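Local coordinates for glucose-6-phosphate isomerase like protein (Thermus thermophilus, PDB 1WIW), which probably interconverts phosphorylated sugars as a glucose-6-phosphate or mannose-6-phosphate isomerase of the PGI/PMI family, built from two SIS-type domains, at residues L164-Y168 against L190-P194; E243-T247 against L258-M262; E46-A50 against A110-L115. All coordinates share one frame; numbering follows the deposited sequence.

Interaction 1. Residues L164-Y168 against L190-P194; sequences LPLFY and LSLTP
At the border of the three-stranded parallel sheet in the C-terminal SIS domain, strand 164-168 is flanked by the extended loop 190-194, which follows helix 174-185 and runs in roughly the same direction, 36° away. The two backbones meet in a single beta bridge between L166 and L192, so the loop continues the sheet for one step beyond its outermost strand. Two bonds make the bridge: L192 N donates to P165 O at 2.9 Å, and F167 N donates to L192 O at 3.0 Å. L192 O also receives a CA-H contact from L166, and is thus gripped twice by consecutive residues of the strand. Side chains then fill in around this bridge. With CG held between its backbone N and carbonyl carbon (chi1 79°), the branch of L192 reaches two leucines of the strand: its CD2 methyl lies 3.8 Å from L164 CG, the two side chains crossing at about a right angle, while CG itself meets the CD1 methyl of L166. S191, on the other side of the loop, is pinched between a proline and a phenylalanine. Its CB sits against P165 CG at 3.4 Å, tighter than usual for two carbons, and its OG lies in the plane of the F167 ring, at the CE1 edge. Helix 174-185 backs this side through V179 and F183, which meet F167, whereas L164 and L192 each pack on their own counterparts in the second subunit, placing the loop at the dimer interface. Further along, the P194 and Y168 side chains cross at about a right angle, with P194 CG 3.9 Å from Y168 CD2.

Interaction 2. Residues E243-T247 against L258-M262; sequences EVPAT and LWYRM
L258 lays its branched end against the chain as it leaves strand 240-244, with CG 3.5 Å from A246 CB and the CD1 methyl on the same alanine carbon. The other methyl, CD2, faces the backbone: it lies 3.6 Å from V244 O, similarly close to P245 O, and 3.7 Å from V244 CG1. Replacing L258 by alanine would remove this branch and is likely to open a gap beneath A246 CB, leaving V244 CG1 only the R261 chain on this segment of the helix. One turn on, R261 starts out extended, with CG anti to its backbone N (chi1 179°), which carries CD past V244 CG1 in the opposite direction at 3.7 Å; the bend at chi3 (-65°) then turns the guanidinium toward P245. This is the packing of helix 251-272 on the edge strand of the parallel sheet in an alpha/beta SIS domain, where V244 also touches V219 and L221 of the adjoining strand. The guanidinium of R261 is roofed on one face by P245 O, 4.1 Å above its plane, while NH2 lies 3.7 Å from P245 CD. Its charge is met from helix 125-139, where E138 OE2 takes a salt bridge from R261 NH1 and a hydrogen bond from T247 OG1.

Interaction 3. Residues E46-A50 against A110-L115; sequences EGQFA and APYRYL
G47 lays its CA over the face of the Y114 ring, 3.9 Å from the centroid and only 8° off the ring normal, a CH-pi contact that brings backbone and aromatic ring together without an intervening side chain. The ring is set there by a chi1 of -81°, which turns CG away from the carbonyl carbon of Y114. E46 O comes up obliquely, 3.2 Å from Y114 CD1, and the apolar part of the glutamate adds its CB against CE1. Four residues after E46, in the first turn of helix 48-54, A50 CB fits against the backbone of the partner helix, 3.5 Å from L115 N and 3.6 Å from Y114 CB; a methyl this small lets the chains come within 4.8 Å between the CA atoms of A50 and L115. In the next shell, a water bridges the two polar groups, 2.8 Å from E46 OE1 and 2.7 Å from Y114 OH. The other carboxylate oxygen, E46 OE2, forms a salt bridge with R185, which probably helps to fix the side chain's direction. G47 and A50 fall in a GxGxxA sequence, consistent with a Rossmann-type strand-turn-helix. The turn thus leads from strand 39-45 into helix 48-54, which packs against helix 110-121; helix 251-272 meets both, with V255 on F49 and M256 on L115.

In the fold
Helix 251-272 ties the three sites together. Interactions 1 and 2 reach the same C-terminal sheet, from the strands at its two edges, with centres about 15 Å apart; the side chains of F167 and M262, a selenomethionine, meet between them. From the same helix, W259 points the other way, to interaction 3 in the N-terminal SIS domain, where W259 CZ2 lies 3.9 Å from P111 CB and further ring atoms approach Y112 and F49. Interactions 1 and 3, about 10 Å apart at their nearest atoms, do not touch. The two domains are therefore coupled here through 258-262.

Interaction 1. Residues L164-Y168 against L190-P194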
loop_
_atom_site.group_PDB
_atom_site.type_symbol
_atom_site.label_atom_id
_atom_site.label_comp_id
_atom_site.label_asym_id
_atom_site.label_seq_id
_atom_site.Cartn_x
_atom_site.Cartn_y
_atom_site.Cartn_z
ATOM N N LEU B 164 -15.129 -4.353 8.572
ATOM C CA LEU B 164 -13.754 -4.035 8.218
ATOM C C LEU B 164 -13.777 -3.725 6.729
ATOM O O LEU B 164 -13.844 -4.630 5.903
ATOM C CB LEU B 164 -12.840 -5.236 8.486
ATOM C CG LEU B 164 -11.373 -5.072 8.083
ATOM C CD1 LEU B 164 -10.773 -3.878 8.809
ATOM C CD2 LEU B 164 -10.599 -6.349 8.417
ATOM N N PRO B 165 -13.753 -2.435 6.367
ATOM C CA PRO B 165 -13.779 -2.090 4.945
ATOM C C PRO B 165 -12.516 -2.432 4.168
ATOM O O PRO B 165 -11.392 -2.280 4.655
ATOM C CB PRO B 165 -14.086 -0.588 4.950
ATOM C CG PRO B 165 -13.533 -0.124 6.247
ATOM C CD PRO B 165 -13.872 -1.234 7.212
ATOM N N LEU B 166 -12.728 -2.918 2.951
ATOM C CA LEU B 166 -11.654 -3.282 2.043
ATOM C C LEU B 166 -11.820 -2.372 0.829
ATOM O O LEU B 166 -12.749 -2.552 0.041
ATOM C CB LEU B 166 -11.787 -4.753 1.639
ATOM C CG LEU B 166 -10.937 -5.279 0.476
ATOM C CD1 LEU B 166 -9.470 -4.949 0.692
ATOM C CD2 LEU B 166 -11.151 -6.788 0.347
ATOM N N PHE B 167 -10.928 -1.391 0.692
ATOM C CA PHE B 167 -10.994 -0.438 -0.411
ATOM C C PHE B 167 -10.151 -0.855 -1.610
ATOM O O PHE B 167 -8.970 -1.179 -1.465
ATOM C CB PHE B 167 -10.535 0.948 0.050
ATOM C CG PHE B 167 -11.317 1.498 1.208
ATOM C CD1 PHE B 167 -10.736 1.611 2.465
ATOM C CD2 PHE B 167 -12.627 1.920 1.039
ATOM C CE1 PHE B 167 -11.454 2.141 3.539
ATOM C CE2 PHE B 167 -13.353 2.449 2.106
ATOM C CZ PHE B 167 -12.762 2.560 3.359
ATOM N N TYR B 168 -10.767 -0.833 -2.791
ATOM C CA TYR B 168 -10.096 -1.194 -4.040
ATOM C C TYR B 168 -10.406 -0.118 -5.091
ATOM O O TYR B 168 -11.566 0.107 -5.431
ATOM C CB TYR B 168 -10.588 -2.560 -4.529
ATOM C CG TYR B 168 -9.940 -3.031 -5.814
ATOM C CD1 TYR B 168 -10.700 -3.621 -6.824
ATOM C CD2 TYR B 168 -8.570 -2.866 -6.033
ATOM C CE1 TYR B 168 -10.113 -4.033 -8.025
ATOM C CE2 TYR B 168 -7.976 -3.275 -7.228
ATOM C CZ TYR B 168 -8.755 -3.855 -8.219
ATOM O OH TYR B 168 -8.179 -4.229 -9.413
ATOM N N LEU B 190 -10.260 1.084 11.556
ATOM C CA LEU B 190 -9.375 0.251 10.763
ATOM C C LEU B 190 -10.022 -0.129 9.431
ATOM O O LEU B 190 -11.232 -0.309 9.353
ATOM C CB LEU B 190 -9.055 -1.021 11.554
ATOM C CG LEU B 190 -8.074 -2.037 10.977
ATOM C CD1 LEU B 190 -6.679 -1.437 10.979
ATOM C CD2 LEU B 190 -8.100 -3.319 11.815
ATOM N N SER B 191 -9.201 -0.241 8.391
ATOM C CA SER B 191 -9.647 -0.647 7.063
ATOM C C SER B 191 -8.417 -1.204 6.365
ATOM O O SER B 191 -7.299 -1.058 6.863
ATOM C CB SER B 191 -10.205 0.539 6.265
ATOM O OG SER B 191 -9.209 1.514 5.999
ATOM N N LEU B 192 -8.605 -1.865 5.231
ATOM C CA LEU B 192 -7.441 -2.385 4.530
ATOM C C LEU B 192 -7.515 -2.213 3.033
ATOM O O LEU B 192 -8.562 -1.890 2.470
ATOM C CB LEU B 192 -7.202 -3.863 4.835
ATOM C CG LEU B 192 -8.077 -4.875 4.109
ATOM C CD1 LEU B 192 -7.353 -6.219 4.030
ATOM C CD2 LEU B 192 -9.404 -4.991 4.827
ATOM N N THR B 193 -6.374 -2.462 2.410
ATOM C CA THR B 193 -6.196 -2.350 0.977
ATOM C C THR B 193 -5.598 -3.651 0.463
ATOM O O THR B 193 -4.889 -4.349 1.189
ATOM C CB THR B 193 -5.217 -1.205 0.664
ATOM O OG1 THR B 193 -5.857 0.047 0.946
ATOM C CG2 THR B 193 -4.773 -1.243 -0.784
ATOM N N PRO B 194 -5.900 -4.010 -0.790
ATOM C CA PRO B 194 -5.330 -5.251 -1.319
ATOM C C PRO B 194 -3.909 -4.964 -1.791
ATOM O O PRO B 194 -3.509 -3.808 -1.909
ATOM C CB PRO B 194 -6.267 -5.596 -2.468
ATOM C CG PRO B 194 -6.687 -4.242 -2.966
ATOM C CD PRO B 194 -6.943 -3.479 -1.685
#

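Interaction 2. Residues E243-T247 against L258-M262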
loop_
_atom_site.group_PDB
_atom_site.type_symbol
_atom_site.label_atom_id
_atom_site.label_comp_id
_atom_site.label_asym_id
_atom_site.label_seq_id
_atom_site.Cartn_x
_atom_site.Cartn_y
_atom_site.Cartn_z
ATOM N N GLU B 243 -20.374 -0.427 -4.480
ATOM C CA GLU B 243 -19.731 0.104 -5.678
ATOM C C GLU B 243 -19.900 1.617 -5.599
ATOM O O GLU B 243 -21.017 2.119 -5.666
ATOM C CB GLU B 243 -20.409 -0.426 -6.945
ATOM C CG GLU B 243 -20.407 -1.942 -7.067
ATOM C CD GLU B 243 -21.164 -2.427 -8.292
ATOM O OE1 GLU B 243 -20.699 -2.170 -9.424
ATOM O OE2 GLU B 243 -22.227 -3.057 -8.122
ATOM N N VAL B 244 -18.797 2.340 -5.433
ATOM C CA VAL B 244 -18.870 3.794 -5.336
ATOM C C VAL B 244 -18.597 4.427 -6.694
ATOM O O VAL B 244 -17.507 4.284 -7.248
ATOM C CB VAL B 244 -17.841 4.355 -4.319
ATOM C CG1 VAL B 244 -18.070 5.852 -4.124
ATOM C CG2 VAL B 244 -17.949 3.609 -2.992
ATOM N N PRO B 245 -19.588 5.136 -7.251
ATOM C CA PRO B 245 -19.388 5.771 -8.555
ATOM C C PRO B 245 -18.508 7.011 -8.419
ATOM O O PRO B 245 -18.514 7.672 -7.382
ATOM C CB PRO B 245 -20.812 6.101 -8.995
ATOM C CG PRO B 245 -21.480 6.424 -7.706
ATOM C CD PRO B 245 -20.969 5.334 -6.773
ATOM N N ALA B 246 -17.749 7.319 -9.464
ATOM C CA ALA B 246 -16.864 8.472 -9.434
ATOM C C ALA B 246 -17.354 9.615 -10.307
ATOM O O ALA B 246 -17.422 9.495 -11.533
ATOM C CB ALA B 246 -15.469 8.067 -9.866
ATOM N N THR B 247 -17.690 10.726 -9.662
ATOM C CA THR B 247 -18.147 11.917 -10.357
ATOM C C THR B 247 -16.928 12.569 -11.010
ATOM O O THR B 247 -15.818 12.471 -10.486
ATOM C CB THR B 247 -18.782 12.904 -9.360
ATOM O OG1 THR B 247 -19.894 12.266 -8.719
ATOM C CG2 THR B 247 -19.261 14.174 -10.071
ATOM N N LEU B 258 -13.938 10.761 -5.638
ATOM C CA LEU B 258 -14.061 9.547 -4.834
ATOM C C LEU B 258 -13.469 9.833 -3.458
ATOM O O LEU B 258 -14.072 9.527 -2.436
ATOM C CB LEU B 258 -13.310 8.382 -5.489
ATOM C CG LEU B 258 -13.965 7.717 -6.706
ATOM C CD1 LEU B 258 -12.959 6.810 -7.397
ATOM C CD2 LEU B 258 -15.198 6.927 -6.276
ATOM N N TRP B 259 -12.277 10.418 -3.446
ATOM C CA TRP B 259 -11.595 10.767 -2.200
ATOM C C TRP B 259 -12.488 11.658 -1.327
ATOM O O TRP B 259 -12.615 11.431 -0.124
ATOM C CB TRP B 259 -10.286 11.496 -2.523
ATOM C CG TRP B 259 -9.535 11.992 -1.321
ATOM C CD1 TRP B 259 -8.659 11.289 -0.547
ATOM C CD2 TRP B 259 -9.614 13.303 -0.752
ATOM N NE1 TRP B 259 -8.184 12.086 0.474
ATOM C CE2 TRP B 259 -8.757 13.326 0.371
ATOM C CE3 TRP B 259 -10.327 14.465 -1.085
ATOM C CZ2 TRP B 259 -8.594 14.470 1.171
ATOM C CZ3 TRP B 259 -10.163 15.605 -0.290
ATOM C CH2 TRP B 259 -9.303 15.593 0.825
ATOM N N TYR B 260 -13.100 12.673 -1.935
ATOM C CA TYR B 260 -13.973 13.603 -1.208
ATOM C C TYR B 260 -15.203 12.903 -0.618
ATOM O O TYR B 260 -15.562 13.136 0.537
ATOM C CB TYR B 260 -14.423 14.734 -2.138
ATOM C CG TYR B 260 -15.233 15.838 -1.469
ATOM C CD1 TYR B 260 -14.671 16.641 -0.474
ATOM C CD2 TYR B 260 -16.540 16.109 -1.868
ATOM C CE1 TYR B 260 -15.387 17.693 0.106
ATOM C CE2 TYR B 260 -17.273 17.162 -1.290
ATOM C CZ TYR B 260 -16.688 17.948 -0.310
ATOM O OH TYR B 260 -17.387 19.000 0.244
ATOM N N ARG B 261 -15.856 12.050 -1.401
ATOM C CA ARG B 261 -17.028 11.343 -0.891
ATOM C C ARG B 261 -16.633 10.417 0.262
ATOM O O ARG B 261 -17.415 10.189 1.184
ATOM C CB ARG B 261 -17.700 10.522 -1.997
ATOM C CG ARG B 261 -18.911 9.746 -1.494
ATOM C CD ARG B 261 -19.559 8.889 -2.572
ATOM N NE ARG B 261 -20.129 9.683 -3.654
ATOM C CZ ARG B 261 -21.073 9.236 -4.480
ATOM N NH1 ARG B 261 -21.545 10.015 -5.445
ATOM N NH2 ARG B 261 -21.555 8.010 -4.328
HETATM N N MSE B 262 -15.422 9.872 0.207
HETATM C CA MSE B 262 -14.958 8.996 1.280
HETATM C C MSE B 262 -14.615 9.804 2.534
HETATM O O MSE B 262 -14.746 9.307 3.649
HETATM C CB MSE B 262 -13.746 8.179 0.827
HETATM C CG MSE B 262 -14.085 7.139 -0.234
HETATM SE SE MSE B 262 -15.415 5.824 0.358
HETATM C CE MSE B 262 -14.464 4.242 -0.128
#

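Interaction 3. Residues E46-A50 against A110-L115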
loop_
_atom_site.group_PDB
_atom_site.type_symbol
_atom_site.label_atom_id
_atom_site.label_comp_id
_atom_site.label_asym_id
_atom_site.label_seq_id
_atom_site.Cartn_x
_atom_site.Cartn_y
_atom_site.Cartn_z
ATOM N N GLU B 46 0.811 14.319 4.473
ATOM C CA GLU B 46 -0.347 14.959 3.858
ATOM C C GLU B 46 -0.078 15.472 2.450
ATOM O O GLU B 46 -0.992 15.940 1.774
ATOM C CB GLU B 46 -0.835 16.118 4.738
ATOM C CG GLU B 46 -1.497 15.674 6.048
ATOM C CD GLU B 46 -1.839 16.840 6.974
ATOM O OE1 GLU B 46 -1.945 17.987 6.482
ATOM O OE2 GLU B 46 -2.014 16.600 8.191
ATOM N N GLY B 47 1.174 15.384 2.008
ATOM C CA GLY B 47 1.507 15.854 0.677
ATOM C C GLY B 47 1.845 14.757 -0.322
ATOM O O GLY B 47 1.945 15.021 -1.523
ATOM N N GLN B 48 2.006 13.526 0.154
ATOM C CA GLN B 48 2.371 12.423 -0.733
ATOM C C GLN B 48 1.353 12.068 -1.816
ATOM O O GLN B 48 1.705 11.950 -2.990
ATOM C CB GLN B 48 2.684 11.166 0.074
ATOM C CG GLN B 48 3.150 10.025 -0.814
ATOM C CD GLN B 48 3.472 8.768 -0.044
ATOM O OE1 GLN B 48 4.442 8.719 0.718
ATOM N NE2 GLN B 48 2.658 7.737 -0.235
ATOM N N PHE B 49 0.099 11.888 -1.423
ATOM C CA PHE B 49 -0.946 11.537 -2.379
ATOM C C PHE B 49 -1.025 12.568 -3.504
ATOM O O PHE B 49 -1.102 12.214 -4.684
ATOM C CB PHE B 49 -2.289 11.434 -1.649
ATOM C CG PHE B 49 -3.415 10.908 -2.497
ATOM C CD1 PHE B 49 -3.292 9.696 -3.174
ATOM C CD2 PHE B 49 -4.612 11.610 -2.592
ATOM C CE1 PHE B 49 -4.348 9.193 -3.931
ATOM C CE2 PHE B 49 -5.675 11.118 -3.346
ATOM C CZ PHE B 49 -5.543 9.907 -4.017
ATOM N N ALA B 50 -0.995 13.845 -3.132
ATOM C CA ALA B 50 -1.078 14.936 -4.099
ATOM C C ALA B 50 0.106 14.916 -5.062
ATOM O O ALA B 50 -0.049 15.152 -6.263
ATOM C CB ALA B 50 -1.139 16.278 -3.360
ATOM N N ALA B 110 -5.983 18.221 3.865
ATOM C CA ALA B 110 -4.863 18.903 3.231
ATOM C C ALA B 110 -4.468 18.357 1.846
ATOM O O ALA B 110 -3.955 19.104 1.011
ATOM C CB ALA B 110 -3.651 18.896 4.163
ATOM N N PRO B 111 -4.691 17.054 1.579
ATOM C CA PRO B 111 -4.308 16.556 0.252
ATOM C C PRO B 111 -4.894 17.390 -0.884
ATOM O O PRO B 111 -4.225 17.644 -1.886
ATOM C CB PRO B 111 -4.826 15.124 0.262
ATOM C CG PRO B 111 -4.562 14.717 1.685
ATOM C CD PRO B 111 -5.076 15.934 2.459
ATOM N N TYR B 112 -6.142 17.818 -0.731
ATOM C CA TYR B 112 -6.769 18.645 -1.756
ATOM C C TYR B 112 -6.018 19.961 -1.904
ATOM O O TYR B 112 -5.786 20.430 -3.017
ATOM C CB TYR B 112 -8.235 18.941 -1.413
ATOM C CG TYR B 112 -8.815 20.115 -2.203
ATOM C CD1 TYR B 112 -8.713 21.422 -1.726
ATOM C CD2 TYR B 112 -9.406 19.918 -3.456
ATOM C CE1 TYR B 112 -9.182 22.514 -2.482
ATOM C CE2 TYR B 112 -9.874 20.999 -4.219
ATOM C CZ TYR B 112 -9.757 22.293 -3.725
ATOM O OH TYR B 112 -10.201 23.360 -4.477
ATOM N N ARG B 113 -5.641 20.560 -0.777
ATOM C CA ARG B 113 -4.940 21.836 -0.805
ATOM C C ARG B 113 -3.542 21.723 -1.422
ATOM O O ARG B 113 -3.103 22.628 -2.138
ATOM C CB ARG B 113 -4.899 22.432 0.609
ATOM C CG ARG B 113 -6.307 22.613 1.195
ATOM C CD ARG B 113 -6.317 23.161 2.626
ATOM N NE ARG B 113 -7.682 23.215 3.153
ATOM C CZ ARG B 113 -8.110 22.519 4.200
ATOM N NH1 ARG B 113 -7.280 21.714 4.849
ATOM N NH2 ARG B 113 -9.379 22.606 4.585
ATOM N N TYR B 114 -2.839 20.623 -1.166
ATOM C CA TYR B 114 -1.514 20.453 -1.768
ATOM C C TYR B 114 -1.667 20.305 -3.283
ATOM O O TYR B 114 -0.930 20.924 -4.056
ATOM C CB TYR B 114 -0.800 19.205 -1.225
ATOM C CG TYR B 114 -0.132 19.374 0.126
ATOM C CD1 TYR B 114 -0.809 19.076 1.306
ATOM C CD2 TYR B 114 1.190 19.811 0.218
ATOM C CE1 TYR B 114 -0.183 19.208 2.556
ATOM C CE2 TYR B 114 1.827 19.946 1.453
ATOM C CZ TYR B 114 1.138 19.644 2.617
ATOM O OH TYR B 114 1.764 19.775 3.838
ATOM N N LEU B 115 -2.622 19.477 -3.704
ATOM C CA LEU B 115 -2.858 19.247 -5.131
ATOM C C LEU B 115 -3.240 20.534 -5.853
ATOM O O LEU B 115 -2.727 20.823 -6.937
ATOM C CB LEU B 115 -3.962 18.202 -5.337
ATOM C CG LEU B 115 -4.330 17.937 -6.807
ATOM C CD1 LEU B 115 -3.127 17.404 -7.573
ATOM C CD2 LEU B 115 -5.469 16.956 -6.871
HETATM O O HOH W 1 -0.052 19.899 5.826
#